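Local coordinates for protein putative adhesin (Bacteroides thetaiotaomicron, PDB 4QDG) that probably serves as an outer-membrane lipoprotein of the FimB/Mfa2 type, helping to anchor fimbriae that mediate cell adhesion, at residues R18-Y23 / Y27-A32; K34-T39 / C86-F91; L236-K241 / E246-P251; F170-T175 / W198-A203. All coordinates share one frame; numbering follows the deposited sequence.

In the fold
Four contacts show how polar and apolar chemistry divides across this strand-rich fold. Interaction 1 and interaction 2 follow each other along the chain and touch through Phe-19 and Leu-38; the first closes a turn around an asparagine, the second binds a metal, and both are partly buried. Interaction 3 and interaction 4 lie on the other side of the chain's centre from interaction 1 and share neighbouring strands, 235-240 and 170-176, joined by the Arg-239 to Glu-173 salt bridge. Of these, the hairpin of interaction 3 combines a charged face with an apolar one, whereas the smaller, buried interaction 4 joins strands of different sheets through one glutamine and a water.

Interaction 1: residues R18-Y23 / Y27-A32; sequences RFIYDY and YANAFA
Asn-29 reaches back from the loop ahead of helix 31-34 to Tyr-21, just beyond the assigned part of strand 15-20, illustrating how one amide can serve two backbone segments at once. Its CG stands anti to the backbone N (chi1 -171°), which carries the amide across the Ile-20 side chain at about a right angle, Asn-29 CG lying 3.9 Å from Ile-20 CB. At the tip the amide divides its work. Asn-29 OD1 accepts from Tyr-21 N at 2.8 Å, in a nearly straight bond (172°). Asn-29 OD1 also takes Phe-31 N at 3.1 Å, closing an Asx turn; this donor stands above the carbonyl plane, and the two N-H groups arrive from opposite faces. ND2 donates to a water, which in turn donates a hydrogen bond to Phe-19 O.

Backbone and rings complete the contact. Ala-30 N, at the N-cap residue, donates to Tyr-21 O at 2.9 Å, and Ala-30 CB touches CD2 of the Tyr-21 ring. Phe-19 CB sits over the face of the Phe-31 ring, 3.9 Å from its centroid, in a CH-pi contact, while the Phe-19 ring continues onto Leu-38 and Leu-40 of strand 38-44. Two N-H donors on OD1 and a water on ND2 fix the rotation of the amide, whose oxygen, taking N-H groups from both segments, links 18-23 to the first turn of helix 31-34.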
# COMPACT_ATOMS: atom_id res chain seq x y z
N ARG A 18 4.77 19.65 -9.53
CA ARG A 18 5.39 19.23 -8.27
C ARG A 18 4.70 17.92 -7.88
O ARG A 18 3.50 17.75 -8.15
CB ARG A 18 5.24 20.31 -7.17
CG ARG A 18 5.82 19.91 -5.81
CD ARG A 18 5.77 21.02 -4.78
NE ARG A 18 6.53 20.67 -3.59
CZ ARG A 18 6.08 20.79 -2.34
NH1 ARG A 18 4.86 21.27 -2.10
NH2 ARG A 18 6.85 20.42 -1.31
N PHE A 19 5.46 16.98 -7.33
CA PHE A 19 4.92 15.69 -6.90
C PHE A 19 5.14 15.53 -5.40
O PHE A 19 6.28 15.64 -4.93
CB PHE A 19 5.55 14.54 -7.69
CG PHE A 19 5.33 14.67 -9.17
CD1 PHE A 19 6.23 15.37 -9.97
CD2 PHE A 19 4.23 14.08 -9.79
CE1 PHE A 19 6.01 15.52 -11.34
CE2 PHE A 19 4.03 14.22 -11.16
CZ PHE A 19 4.92 14.95 -11.93
N ILE A 20 4.06 15.37 -4.63
CA ILE A 20 4.19 15.21 -3.17
C ILE A 20 3.51 13.92 -2.69
O ILE A 20 2.60 13.42 -3.36
CB ILE A 20 3.68 16.45 -2.37
CG1 ILE A 20 2.15 16.57 -2.34
CG2 ILE A 20 4.33 17.75 -2.88
CD1 ILE A 20 1.59 17.44 -1.22
N TYR A 21 3.99 13.38 -1.55
CA TYR A 21 3.40 12.24 -0.86
C TYR A 21 3.33 12.61 0.63
O TYR A 21 4.26 12.34 1.39
CB TYR A 21 4.14 10.90 -1.14
CG TYR A 21 3.83 9.79 -0.14
CD1 TYR A 21 2.52 9.36 0.08
CD2 TYR A 21 4.84 9.22 0.63
CE1 TYR A 21 2.23 8.37 1.03
CE2 TYR A 21 4.56 8.22 1.57
CZ TYR A 21 3.26 7.79 1.76
OH TYR A 21 3.01 6.80 2.68
N ASP A 22 2.26 13.32 1.01
CA ASP A 22 2.01 13.72 2.39
C ASP A 22 0.79 12.93 2.97
O ASP A 22 0.45 13.13 4.13
CB ASP A 22 1.84 15.27 2.52
CG ASP A 22 0.55 15.90 2.03
OD1 ASP A 22 -0.41 15.15 1.73
OD2 ASP A 22 0.47 17.15 2.00
N TYR A 23 0.16 12.02 2.16
CA TYR A 23 -0.99 11.20 2.56
C TYR A 23 -0.57 10.00 3.43
O TYR A 23 -0.70 8.83 3.06
CB TYR A 23 -1.78 10.72 1.34
CG TYR A 23 -3.26 10.55 1.61
CD1 TYR A 23 -4.02 11.61 2.10
CD2 TYR A 23 -3.91 9.35 1.33
CE1 TYR A 23 -5.39 11.48 2.31
CE2 TYR A 23 -5.29 9.21 1.54
CZ TYR A 23 -6.02 10.29 2.00
OH TYR A 23 -7.37 10.18 2.20
N TYR A 27 1.36 13.33 8.12
CA TYR A 27 0.82 14.48 7.39
C TYR A 27 1.99 15.35 6.83
O TYR A 27 1.93 16.58 6.83
CB TYR A 27 -0.14 15.30 8.29
CG TYR A 27 -1.47 14.64 8.55
CD1 TYR A 27 -1.60 13.63 9.50
CD2 TYR A 27 -2.62 15.07 7.89
CE1 TYR A 27 -2.83 13.05 9.78
CE2 TYR A 27 -3.86 14.48 8.15
CZ TYR A 27 -3.96 13.46 9.09
OH TYR A 27 -5.18 12.89 9.35
N ALA A 28 3.06 14.67 6.42
CA ALA A 28 4.26 15.33 5.94
C ALA A 28 4.83 14.65 4.70
O ALA A 28 4.85 13.42 4.61
CB ALA A 28 5.31 15.35 7.06
N ASN A 29 5.33 15.47 3.76
CA ASN A 29 5.88 15.02 2.48
C ASN A 29 7.09 14.10 2.65
O ASN A 29 8.07 14.45 3.31
CB ASN A 29 6.22 16.20 1.56
CG ASN A 29 6.59 15.79 0.15
OD1 ASN A 29 6.14 14.75 -0.37
ND2 ASN A 29 7.43 16.61 -0.49
N ALA A 30 6.99 12.91 2.05
CA ALA A 30 8.02 11.89 2.08
C ALA A 30 8.32 11.41 0.67
O ALA A 30 8.95 10.35 0.51
CB ALA A 30 7.56 10.73 2.96
N PHE A 31 7.87 12.18 -0.36
CA PHE A 31 8.07 11.83 -1.76
C PHE A 31 9.54 11.55 -2.07
O PHE A 31 9.84 10.51 -2.65
CB PHE A 31 7.55 12.94 -2.72
CG PHE A 31 7.63 12.53 -4.18
CD1 PHE A 31 8.78 12.76 -4.93
CD2 PHE A 31 6.57 11.87 -4.80
CE1 PHE A 31 8.88 12.33 -6.26
CE2 PHE A 31 6.66 11.47 -6.14
CZ PHE A 31 7.80 11.71 -6.86
N ALA A 32 10.45 12.48 -1.70
CA ALA A 32 11.89 12.42 -1.96
C ALA A 32 12.53 11.15 -1.39
O ALA A 32 13.41 10.58 -2.03
CB ALA A 32 12.60 13.65 -1.41
O HOH W 1 8.76 16.36 -3.23

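Interaction 2: residues K34-T39 / C86-F91; sequences KVDCLT and CNKSSF. With MG (magnesium ion), chain C.
Asp-36, Cys-37 and Cys-86 converge on one magnesium ion, as modelled, in a mixed carboxylate-sulfur-imidazole metal site completed by His-124. The site joins the chain just ahead of strand 38-44 to a type I beta turn, Cys-86 to Ser-89, and illustrates how side chains from two loops can be brought together around an ion with little other packing between them. Asp-36 presents its carboxylate with both oxygens, unequally: Asp-36 OD1 lies 2.2 Å from the magnesium and OD2 2.6 Å. Its CG is tucked between the backbone N and the carbonyl carbon (chi1 67°), a setting that turns the carboxylate to the metal. The two sulfurs approach from different directions, the SG-Mg-SG angle being about 100°. Cys-86 SG is the nearer, 2.1 Å from the magnesium, and Cys-37 SG stands at 2.6 Å. Sulfur ligands are unusual for magnesium, a hard ion, and the shorter distance is short for such a bond, so it and the ion's identity deserve caution.

Beyond the metal, Lys-88 extends its chain from the turn and crosses Asp-36 obliquely, Lys-88 NZ forming a weak hydrogen bond, part of a salt bridge, to Asp-36 OD2 at 3.4 Å. This positive charge probably offsets some of the negative charge gathered here. The cysteines also touch directly: Cys-37 CB and Cys-86 CB are 3.8 Å apart, and Cys-86 N donates to Cys-37 SG at 3.2 Å in a nearly straight bond of 167°.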
# COMPACT_ATOMS: atom_id res chain seq x y z
N LYS A 34 10.69 8.30 -0.52
CA LYS A 34 9.95 7.07 -0.82
C LYS A 34 9.75 6.78 -2.30
O LYS A 34 9.71 5.60 -2.64
CB LYS A 34 8.58 7.06 -0.11
CG LYS A 34 8.64 7.17 1.44
CD LYS A 34 9.60 6.18 2.11
CE LYS A 34 8.94 5.08 2.89
NZ LYS A 34 9.41 3.72 2.46
N VAL A 35 9.60 7.79 -3.18
CA VAL A 35 9.32 7.51 -4.61
C VAL A 35 10.57 7.66 -5.45
O VAL A 35 11.01 8.78 -5.71
CB VAL A 35 8.14 8.36 -5.15
CG1 VAL A 35 7.80 7.97 -6.60
CG2 VAL A 35 6.90 8.22 -4.26
N ASP A 36 11.12 6.52 -5.90
CA ASP A 36 12.37 6.37 -6.66
C ASP A 36 12.17 6.33 -8.20
O ASP A 36 13.15 6.37 -8.94
CB ASP A 36 13.07 5.05 -6.20
CG ASP A 36 12.35 3.75 -6.56
OD1 ASP A 36 11.10 3.77 -6.69
OD2 ASP A 36 13.03 2.71 -6.70
N CYS A 37 10.93 6.17 -8.67
CA CYS A 37 10.62 6.13 -10.09
C CYS A 37 9.24 6.70 -10.30
O CYS A 37 8.31 6.42 -9.55
CB CYS A 37 10.77 4.73 -10.69
SG CYS A 37 9.71 3.47 -9.92
N LEU A 38 9.11 7.56 -11.30
CA LEU A 38 7.88 8.26 -11.55
C LEU A 38 7.42 8.09 -12.99
O LEU A 38 8.21 8.20 -13.92
CB LEU A 38 8.13 9.74 -11.20
CG LEU A 38 7.03 10.76 -11.43
CD1 LEU A 38 5.80 10.49 -10.53
CD2 LEU A 38 7.58 12.13 -11.18
N THR A 39 6.13 7.80 -13.16
CA THR A 39 5.48 7.67 -14.46
C THR A 39 4.43 8.75 -14.48
O THR A 39 3.50 8.72 -13.68
CB THR A 39 4.90 6.25 -14.68
OG1 THR A 39 5.94 5.28 -14.60
CG2 THR A 39 4.18 6.11 -16.02
N CYS A 86 10.80 1.71 -12.41
CA CYS A 86 12.09 1.03 -12.19
C CYS A 86 11.96 -0.51 -12.25
O CYS A 86 10.85 -1.04 -12.29
CB CYS A 86 12.77 1.49 -10.89
SG CYS A 86 12.07 0.79 -9.38
N ASN A 87 13.12 -1.20 -12.33
CA ASN A 87 13.23 -2.66 -12.43
C ASN A 87 12.76 -3.38 -11.14
O ASN A 87 12.42 -4.56 -11.20
CB ASN A 87 14.68 -3.08 -12.78
CG ASN A 87 15.76 -2.51 -11.88
OD1 ASN A 87 15.98 -1.29 -11.80
ND2 ASN A 87 16.50 -3.38 -11.22
N LYS A 88 12.72 -2.66 -9.99
CA LYS A 88 12.27 -3.20 -8.69
C LYS A 88 10.74 -3.42 -8.62
O LYS A 88 10.27 -4.20 -7.79
CB LYS A 88 12.68 -2.27 -7.53
CG LYS A 88 14.15 -1.90 -7.42
CD LYS A 88 14.29 -0.77 -6.40
CE LYS A 88 15.65 -0.12 -6.45
NZ LYS A 88 15.74 1.04 -5.52
N SER A 89 9.97 -2.73 -9.50
CA SER A 89 8.51 -2.72 -9.58
C SER A 89 7.81 -4.08 -9.36
O SER A 89 8.26 -5.12 -9.84
CB SER A 89 8.05 -2.16 -10.91
OG SER A 89 6.67 -1.87 -10.84
N SER A 90 6.70 -4.04 -8.63
CA SER A 90 5.88 -5.21 -8.36
C SER A 90 4.57 -5.18 -9.20
O SER A 90 3.88 -6.20 -9.32
CB SER A 90 5.55 -5.28 -6.87
OG SER A 90 6.75 -5.36 -6.11
N PHE A 91 4.24 -4.02 -9.80
CA PHE A 91 3.00 -3.86 -10.56
C PHE A 91 3.25 -3.54 -12.04
O PHE A 91 4.36 -3.17 -12.43
CB PHE A 91 2.12 -2.77 -9.91
CG PHE A 91 1.61 -3.09 -8.52
CD1 PHE A 91 2.44 -2.98 -7.41
CD2 PHE A 91 0.29 -3.47 -8.32
CE1 PHE A 91 1.98 -3.30 -6.14
CE2 PHE A 91 -0.18 -3.76 -7.04
CZ PHE A 91 0.67 -3.67 -5.95
MG MG C . 10.98 2.09 -8.14

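Interaction 3: residues L236-K241 / E246-P251; sequences LTVRRK and EIINIP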
# COMPACT_ATOMS: atom_id res chain seq x y z
N LEU A 236 -7.42 -12.42 7.49
CA LEU A 236 -6.12 -12.77 8.04
C LEU A 236 -6.32 -14.14 8.64
O LEU A 236 -7.26 -14.34 9.42
CB LEU A 236 -5.52 -11.78 9.04
CG LEU A 236 -4.31 -12.32 9.83
CD1 LEU A 236 -3.05 -12.42 8.95
CD2 LEU A 236 -4.03 -11.46 11.05
N THR A 237 -5.50 -15.12 8.23
CA THR A 237 -5.64 -16.50 8.73
C THR A 237 -4.32 -16.99 9.30
O THR A 237 -3.27 -16.81 8.68
CB THR A 237 -6.16 -17.44 7.61
OG1 THR A 237 -7.40 -16.93 7.12
CG2 THR A 237 -6.39 -18.86 8.08
N VAL A 238 -4.38 -17.62 10.50
CA VAL A 238 -3.22 -18.20 11.16
C VAL A 238 -3.59 -19.67 11.45
O VAL A 238 -4.56 -19.95 12.15
CB VAL A 238 -2.70 -17.43 12.40
CG1 VAL A 238 -1.44 -18.10 12.95
CG2 VAL A 238 -2.39 -15.97 12.04
N ARG A 239 -2.84 -20.60 10.84
CA ARG A 239 -3.11 -22.03 10.93
C ARG A 239 -1.97 -22.80 11.55
O ARG A 239 -0.81 -22.56 11.16
CB ARG A 239 -3.38 -22.57 9.53
CG ARG A 239 -3.98 -23.98 9.43
CD ARG A 239 -4.52 -24.30 8.04
NE ARG A 239 -3.60 -23.85 7.01
CZ ARG A 239 -3.84 -22.89 6.13
NH1 ARG A 239 -5.05 -22.32 6.07
NH2 ARG A 239 -2.91 -22.51 5.27
N ARG A 240 -2.28 -23.72 12.51
CA ARG A 240 -1.29 -24.64 13.08
C ARG A 240 -1.01 -25.70 12.02
O ARG A 240 -1.96 -26.37 11.61
CB ARG A 240 -1.79 -25.34 14.37
CG ARG A 240 -1.99 -24.46 15.60
CD ARG A 240 -2.11 -25.32 16.87
NE ARG A 240 -3.35 -26.10 16.90
CZ ARG A 240 -4.37 -25.87 17.73
NH1 ARG A 240 -4.29 -24.91 18.65
NH2 ARG A 240 -5.46 -26.62 17.67
N LYS A 241 0.26 -25.82 11.55
CA LYS A 241 0.68 -26.76 10.50
C LYS A 241 0.35 -28.24 10.81
O LYS A 241 -0.17 -28.94 9.93
CB LYS A 241 2.19 -26.61 10.24
CG LYS A 241 2.49 -25.56 9.19
CD LYS A 241 3.84 -24.92 9.36
CE LYS A 241 4.87 -25.37 8.37
NZ LYS A 241 6.18 -24.74 8.67
N GLU A 246 -7.19 -23.63 12.22
CA GLU A 246 -7.04 -22.19 12.02
C GLU A 246 -7.37 -21.51 13.32
O GLU A 246 -8.54 -21.38 13.66
CB GLU A 246 -7.92 -21.68 10.88
CG GLU A 246 -7.48 -22.17 9.51
CD GLU A 246 -8.42 -21.82 8.37
OE1 GLU A 246 -9.47 -21.18 8.64
OE2 GLU A 246 -8.09 -22.14 7.20
N ILE A 247 -6.35 -21.13 14.08
CA ILE A 247 -6.49 -20.52 15.41
C ILE A 247 -6.98 -19.07 15.31
O ILE A 247 -7.65 -18.59 16.23
CB ILE A 247 -5.18 -20.67 16.25
CG1 ILE A 247 -3.95 -20.03 15.57
CG2 ILE A 247 -4.92 -22.15 16.58
CD1 ILE A 247 -2.93 -19.41 16.54
N ILE A 248 -6.65 -18.37 14.20
CA ILE A 248 -7.06 -17.00 13.88
C ILE A 248 -7.60 -16.99 12.43
O ILE A 248 -6.97 -17.54 11.51
CB ILE A 248 -5.92 -15.94 14.10
CG1 ILE A 248 -5.42 -15.93 15.55
CG2 ILE A 248 -6.38 -14.53 13.72
CD1 ILE A 248 -3.95 -15.56 15.71
N ASN A 249 -8.79 -16.41 12.26
CA ASN A 249 -9.47 -16.26 10.98
C ASN A 249 -10.41 -15.09 11.14
O ASN A 249 -11.56 -15.25 11.57
CB ASN A 249 -10.19 -17.53 10.52
CG ASN A 249 -10.81 -17.38 9.15
OD1 ASN A 249 -10.17 -16.95 8.19
ND2 ASN A 249 -12.05 -17.78 9.01
N ILE A 250 -9.90 -13.91 10.82
CA ILE A 250 -10.64 -12.68 11.08
C ILE A 250 -10.83 -11.81 9.86
O ILE A 250 -9.99 -11.83 8.96
CB ILE A 250 -9.85 -11.87 12.18
CG1 ILE A 250 -8.40 -11.53 11.71
CG2 ILE A 250 -9.85 -12.58 13.54
CD1 ILE A 250 -7.87 -10.25 12.14
N PRO A 251 -11.87 -10.95 9.87
CA PRO A 251 -11.97 -9.93 8.81
C PRO A 251 -10.97 -8.82 9.17
O PRO A 251 -11.20 -8.00 10.07
CB PRO A 251 -13.45 -9.51 8.85
CG PRO A 251 -13.97 -9.96 10.19
CD PRO A 251 -12.95 -10.78 10.89
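Leu-236 and Ile-250 open a run of antiparallel pairing in which backbone bonds, polar side chains and apolar side chains each take a separate place. Among the backbone bonds, Leu-236 N donates to Ile-250 O and Ile-250 N returns a bond to Leu-236 O, both at 3.0 Å. Further along, Val-238 N donates to Ile-248 O at 2.8 Å. Val-238 O then faces two residues in succession, accepting weak bonds from the N-H groups of Ile-247 and Ile-248, and the register moves by one residue.

The polar groups occupy the face bearing Thr-237, Arg-239, Glu-246 and Asn-249. Thr-237 OG1 donates to Asn-249 OD1 at 3.0 Å, the two side chains lying alongside and pointing the same way. Arg-239 runs beside Glu-246 and, bent at chi3 (43°), offers NH1 edge-on to Glu-246 OE2 at 3.2 Å; OE2 lies in the guanidinium plane but is met on its anti side, with the two flat groups turned 48° apart. The NH2 of the same arginine has further partners, Glu-173 and Glu-171 on the adjacent strand.

The apolar contacts fill the other face. Val-238 and Ile-248 meet CB to CB at 3.9 Å, while Leu-236 CB touches Ile-250 CG1; Leu-157 and Phe-283 of other strands cover this side. Near the bulge, Ile-247 CG2 lies over one face of the Arg-240 guanidinium. The whole is a beta hairpin with a classic bulge at Ile-247 and Ile-248 opposite Val-238, at the margin of a four-stranded antiparallel sheet.

Interaction 4: residues F170-T175 / W198-A203; sequences FEFEIT and WAQGQA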
# COMPACT_ATOMS: atom_id res chain seq x y z
N PHE A 170 3.37 -22.59 12.51
CA PHE A 170 2.26 -21.84 11.92
C PHE A 170 2.45 -21.35 10.51
O PHE A 170 3.55 -21.00 10.10
CB PHE A 170 1.94 -20.61 12.78
CG PHE A 170 1.61 -20.94 14.21
CD1 PHE A 170 0.33 -21.32 14.57
CD2 PHE A 170 2.59 -20.85 15.20
CE1 PHE A 170 0.01 -21.57 15.90
CE2 PHE A 170 2.28 -21.14 16.53
CZ PHE A 170 0.99 -21.50 16.87
N GLU A 171 1.33 -21.28 9.81
CA GLU A 171 1.17 -20.75 8.46
C GLU A 171 0.34 -19.50 8.59
O GLU A 171 -0.67 -19.49 9.32
CB GLU A 171 0.50 -21.78 7.55
CG GLU A 171 1.45 -22.83 7.01
CD GLU A 171 0.85 -23.90 6.11
OE1 GLU A 171 -0.40 -23.98 6.00
OE2 GLU A 171 1.64 -24.68 5.53
N PHE A 172 0.77 -18.43 7.92
CA PHE A 172 0.12 -17.12 7.95
C PHE A 172 -0.32 -16.76 6.55
O PHE A 172 0.44 -16.95 5.61
CB PHE A 172 1.06 -16.04 8.48
CG PHE A 172 1.62 -16.30 9.87
CD1 PHE A 172 2.69 -17.17 10.05
CD2 PHE A 172 1.17 -15.56 10.97
CE1 PHE A 172 3.26 -17.34 11.32
CE2 PHE A 172 1.72 -15.75 12.23
CZ PHE A 172 2.76 -16.64 12.40
N GLU A 173 -1.57 -16.29 6.41
CA GLU A 173 -2.13 -15.91 5.11
C GLU A 173 -3.01 -14.70 5.20
O GLU A 173 -3.66 -14.47 6.23
CB GLU A 173 -2.98 -17.05 4.53
CG GLU A 173 -2.21 -18.22 3.99
CD GLU A 173 -2.99 -19.53 3.92
OE1 GLU A 173 -4.16 -19.58 4.36
OE2 GLU A 173 -2.39 -20.52 3.44
N ILE A 174 -3.07 -13.97 4.09
CA ILE A 174 -4.01 -12.89 3.88
C ILE A 174 -4.68 -13.20 2.56
O ILE A 174 -3.99 -13.33 1.56
CB ILE A 174 -3.47 -11.44 3.97
CG1 ILE A 174 -3.07 -11.11 5.42
CG2 ILE A 174 -4.53 -10.43 3.48
CD1 ILE A 174 -2.24 -9.80 5.62
N THR A 175 -5.99 -13.43 2.58
CA THR A 175 -6.76 -13.60 1.36
C THR A 175 -7.46 -12.27 1.09
O THR A 175 -8.02 -11.63 2.00
CB THR A 175 -7.72 -14.78 1.41
OG1 THR A 175 -8.52 -14.70 2.59
CG2 THR A 175 -7.02 -16.13 1.25
N TRP A 198 6.75 -12.72 3.54
CA TRP A 198 8.03 -12.45 2.88
C TRP A 198 9.16 -12.63 3.93
O TRP A 198 10.31 -12.81 3.58
CB TRP A 198 8.06 -11.05 2.22
CG TRP A 198 7.91 -9.87 3.14
CD1 TRP A 198 6.75 -9.21 3.44
CD2 TRP A 198 8.95 -9.19 3.85
NE1 TRP A 198 7.02 -8.13 4.24
CE2 TRP A 198 8.35 -8.12 4.55
CE3 TRP A 198 10.35 -9.34 3.92
CZ2 TRP A 198 9.09 -7.24 5.37
CZ3 TRP A 198 11.08 -8.46 4.73
CH2 TRP A 198 10.44 -7.44 5.46
N ALA A 199 8.80 -12.58 5.22
CA ALA A 199 9.66 -12.78 6.38
C ALA A 199 8.85 -13.42 7.49
O ALA A 199 7.67 -13.12 7.64
CB ALA A 199 10.27 -11.47 6.84
N GLN A 200 9.47 -14.34 8.22
CA GLN A 200 8.87 -15.09 9.33
C GLN A 200 10.00 -15.57 10.24
O GLN A 200 11.08 -15.90 9.76
CB GLN A 200 8.04 -16.27 8.78
CG GLN A 200 7.32 -17.12 9.83
CD GLN A 200 6.35 -18.09 9.22
OE1 GLN A 200 5.89 -17.92 8.09
NE2 GLN A 200 5.97 -19.10 9.99
N GLY A 201 9.75 -15.57 11.53
CA GLY A 201 10.74 -15.98 12.51
C GLY A 201 10.29 -15.75 13.93
O GLY A 201 9.10 -15.71 14.24
N GLN A 202 11.28 -15.60 14.81
CA GLN A 202 11.07 -15.34 16.21
C GLN A 202 11.70 -14.01 16.58
O GLN A 202 12.67 -13.58 15.95
CB GLN A 202 11.63 -16.48 17.08
CG GLN A 202 10.73 -17.73 17.08
CD GLN A 202 11.30 -18.87 17.89
OE1 GLN A 202 12.48 -19.21 17.80
NE2 GLN A 202 10.46 -19.51 18.67
N ALA A 203 11.11 -13.33 17.58
CA ALA A 203 11.62 -12.05 18.09
C ALA A 203 11.52 -12.02 19.61
O ALA A 203 10.80 -12.82 20.19
CB ALA A 203 10.86 -10.88 17.48
O HOH W 2 3.53 -18.86 6.91
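Gln-200 reaches across to Phe-170 and Phe-172, and the whole contact rests on its amide, a worked case of one extended polar side chain spanning strands whose backbones stay apart: the nearest CA atoms, those of Phe-172 and Gln-200, are 9.1 Å apart. The close part lies at NE2. A fully extended chain (chi1 -178°) carries the amide to the backbone of Phe-170, where Gln-200 NE2 donates to Phe-170 O at 3.1 Å. At the edge of the Phe-172 ring, Gln-200 NE2 lies 3.5 Å from Phe-172 CE1, with ring and amide planes turned 81° apart. A second, weak bond takes NE2 to Asp-167 O.

The other end of the amide is more loosely joined. Gln-200 OE1 touches no backbone donor of 170-175 directly; a water bridges the gap, donating to Gln-200 OE1 at 2.8 Å and accepting from Phe-172 N at 3.0 Å. It lies at the edge of the Phe-172 ring.

Around the contact, strand 170-176 runs between strands 193-195 and 235-240, while strand 199-207 pairs with strand 213-223. Phe-172 bridges these layers, packing on Val-238, on Ala-219 and on Leu-157 of strand 140-159.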